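Local coordinates for protein pyruvate kinase (Pseudomonas aeruginosa, PDB 6QXL) that probably catalyses the last step of glycolysis, passing the phosphoryl group of phosphoenolpyruvate to ADP to give pyruvate and ATP, at residues 282-287 with 300-305. Sequence-based numbering, arbitrary orientation.
Sequences TQMMES and SDVANA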
ATOM      1  N   THR A 282      25.233  10.452 -21.566  1.00 38.97           N
ATOM      2  CA  THR A 282      25.442  10.034 -22.944  1.00 34.92           C
ATOM      3  C   THR A 282      24.251  10.205 -23.891  1.00 34.35           C
ATOM      4  O   THR A 282      23.243   9.517 -23.790  1.00 31.40           O
ATOM      5  CB  THR A 282      26.027   8.616 -22.998  1.00 36.33           C
ATOM      6  OG1 THR A 282      27.193   8.567 -22.170  1.00 36.51           O
ATOM      7  CG2 THR A 282      26.424   8.252 -24.395  1.00 39.57           C
ATOM      8  N   GLN A 283      24.408  11.142 -24.824  1.00 35.39           N
ATOM      9  CA  GLN A 283      23.456  11.418 -25.887  1.00 38.15           C
ATOM     10  C   GLN A 283      22.128  11.928 -25.389  1.00 38.09           C
ATOM     11  O   GLN A 283      21.123  11.808 -26.083  1.00 40.81           O
ATOM     12  CB  GLN A 283      23.241  10.204 -26.798  1.00 42.40           C
ATOM     13  CG  GLN A 283      24.517   9.581 -27.355  1.00 45.56           C
ATOM     14  CD  GLN A 283      24.229   8.676 -28.558  1.00 46.19           C
ATOM     15  OE1 GLN A 283      23.723   7.568 -28.415  1.00 45.22           O
ATOM     16  NE2 GLN A 283      24.505   9.190 -29.761  1.00 52.68           N
ATOM     17  N   MET A 284      22.125  12.553 -24.225  1.00 39.33           N
ATOM     18  CA  MET A 284      20.884  13.064 -23.681  1.00 43.36           C
ATOM     19  C   MET A 284      20.286  14.154 -24.579  1.00 43.41           C
ATOM     20  O   MET A 284      19.075  14.266 -24.696  1.00 39.61           O
ATOM     21  CB  MET A 284      21.093  13.564 -22.267  1.00 48.04           C
ATOM     22  CG  MET A 284      21.696  12.497 -21.377  1.00 54.42           C
ATOM     23  SD  MET A 284      21.193  12.662 -19.665  1.00 55.48           S
ATOM     24  CE  MET A 284      19.541  11.970 -19.759  1.00 59.79           C
ATOM     25  N   MET A 285      21.137  14.942 -25.230  1.00 51.25           N
ATOM     26  CA  MET A 285      20.669  15.996 -26.126  1.00 49.06           C
ATOM     27  C   MET A 285      21.486  16.067 -27.409  1.00 48.76           C
ATOM     28  O   MET A 285      21.772  17.136 -27.914  1.00 49.19           O
ATOM     29  CB  MET A 285      20.657  17.313 -25.374  1.00 53.73           C
ATOM     30  CG  MET A 285      19.669  17.301 -24.225  1.00 56.39           C
ATOM     31  SD  MET A 285      19.285  18.961 -23.691  1.00 52.49           S
ATOM     32  CE  MET A 285      17.522  18.827 -23.427  1.00 57.78           C
ATOM     33  N   GLU A 286      21.812  14.905 -27.955  1.00 48.91           N
ATOM     34  CA  GLU A 286      22.750  14.787 -29.075  1.00 48.55           C
ATOM     35  C   GLU A 286      22.426  15.705 -30.272  1.00 43.02           C
ATOM     36  O   GLU A 286      23.325  16.287 -30.869  1.00 38.00           O
ATOM     37  CB  GLU A 286      22.811  13.333 -29.555  1.00 48.57           C
ATOM     38  CG  GLU A 286      24.034  13.001 -30.399  1.00 51.19           C
ATOM     39  CD  GLU A 286      25.300  12.746 -29.585  1.00 58.79           C
ATOM     40  OE1 GLU A 286      25.386  13.147 -28.395  1.00 72.47           O
ATOM     41  OE2 GLU A 286      26.253  12.145 -30.127  1.00 57.98           O
ATOM     42  N   SER A 287      21.156  15.872 -30.591  1.00 38.06           N
ATOM     43  CA  SER A 287      20.808  16.687 -31.734  1.00 40.23           C
ATOM     44  C   SER A 287      21.325  18.125 -31.601  1.00 44.52           C
ATOM     45  O   SER A 287      21.510  18.818 -32.602  1.00 46.61           O
ATOM     46  CB  SER A 287      19.302  16.689 -31.990  1.00 37.91           C
ATOM     47  OG  SER A 287      18.655  17.648 -31.179  1.00 40.75           O
ATOM     48  N   SER A 300      12.243  14.314 -23.354  1.00 39.92           N
ATOM     49  CA  SER A 300      11.687  13.200 -22.602  1.00 39.44           C
ATOM     50  C   SER A 300      12.767  12.415 -21.856  1.00 38.17           C
ATOM     51  O   SER A 300      12.567  12.018 -20.715  1.00 40.80           O
ATOM     52  CB  SER A 300      10.930  12.258 -23.553  1.00 41.31           C
ATOM     53  OG  SER A 300      10.412  11.128 -22.874  1.00 36.66           O
ATOM     54  N   ASP A 301      13.908  12.206 -22.495  1.00 35.57           N
ATOM     55  CA  ASP A 301      14.987  11.422 -21.904  1.00 33.86           C
ATOM     56  C   ASP A 301      15.478  12.092 -20.612  1.00 36.28           C
ATOM     57  O   ASP A 301      15.614  11.438 -19.573  1.00 36.17           O
ATOM     58  CB  ASP A 301      16.131  11.285 -22.906  1.00 33.65           C
ATOM     59  CG  ASP A 301      17.302  10.475 -22.371  1.00 35.78           C
ATOM     60  OD1 ASP A 301      17.085   9.435 -21.715  1.00 34.99           O
ATOM     61  OD2 ASP A 301      18.456  10.872 -22.641  1.00 35.61           O
ATOM     62  N   VAL A 302      15.691  13.398 -20.685  1.00 33.79           N
ATOM     63  CA  VAL A 302      16.208  14.131 -19.561  1.00 36.55           C
ATOM     64  C   VAL A 302      15.161  14.154 -18.447  1.00 36.62           C
ATOM     65  O   VAL A 302      15.453  13.877 -17.286  1.00 33.28           O
ATOM     66  CB  VAL A 302      16.624  15.558 -19.981  1.00 37.51           C
ATOM     67  CG1 VAL A 302      16.990  16.390 -18.756  1.00 38.53           C
ATOM     68  CG2 VAL A 302      17.810  15.510 -20.944  1.00 38.62           C
ATOM     69  N   ALA A 303      13.940  14.493 -18.812  1.00 32.47           N
ATOM     70  CA  ALA A 303      12.867  14.575 -17.834  1.00 32.06           C
ATOM     71  C   ALA A 303      12.656  13.244 -17.119  1.00 36.60           C
ATOM     72  O   ALA A 303      12.462  13.199 -15.905  1.00 35.34           O
ATOM     73  CB  ALA A 303      11.586  15.021 -18.496  1.00 29.97           C
ATOM     74  N   ASN A 304      12.720  12.155 -17.864  1.00 38.98           N
ATOM     75  CA  ASN A 304      12.536  10.860 -17.241  1.00 38.78           C
ATOM     76  C   ASN A 304      13.671  10.512 -16.319  1.00 35.52           C
ATOM     77  O   ASN A 304      13.441   9.867 -15.309  1.00 41.06           O
ATOM     78  CB  ASN A 304      12.286   9.755 -18.276  1.00 40.79           C
ATOM     79  CG  ASN A 304      10.815   9.661 -18.654  1.00 39.03           C
ATOM     80  OD1 ASN A 304      10.006   9.239 -17.848  1.00 44.96           O
ATOM     81  ND2 ASN A 304      10.464  10.084 -19.848  1.00 34.37           N
ATOM     82  N   ALA A 305      14.880  10.956 -16.637  1.00 34.60           N
ATOM     83  CA  ALA A 305      16.010  10.762 -15.709  1.00 34.41           C
ATOM     84  C   ALA A 305      15.769  11.534 -14.409  1.00 34.08           C
ATOM     85  O   ALA A 305      16.075  11.039 -13.328  1.00 37.17           O
ATOM     86  CB  ALA A 305      17.328  11.171 -16.347  1.00 36.47           C
TER
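Met284 turns CG anti to its own carbonyl carbon (chi1 -55°) and bends at its thioether (chi3 78°), which lays its methyl CE over one face of the Asp301 carboxylate, displaced toward OD2. Met284 CE lies 3.3 Å from Asp301 OD2, and the two side chains cross at about a right angle. The same methyl lies 4.1 Å from CB of Ala305, one helical turn on, where a methyl side chain lets the thioether's end come close to the helix. CG2 of Val302 lies 4.0 Å from Met284 CB and 4.2 Å from Met285 CE, so the flexible methionines fit around a stiff, branched valine. Met332 of helix 325-340 touches all three, extending the apolar cluster. No hydrogen bond joins the segments, yet the buried carboxylate is satisfied: OD2 forms a salt bridge with Arg248, which also hydrogen-bonds Thr282 O, while OD1 is hydrogen-bonded to Ser300 OG of the second subunit. Gln283 leads away, its OE1 accepting a hydrogen bond from Arg296 N of that subunit. The arrangement belongs to a beta-alpha connection of the TIM barrel, the loop after its seventh strand, 277-281, folding back on helix 296-307 beside a bound malonate ion and a subunit interface.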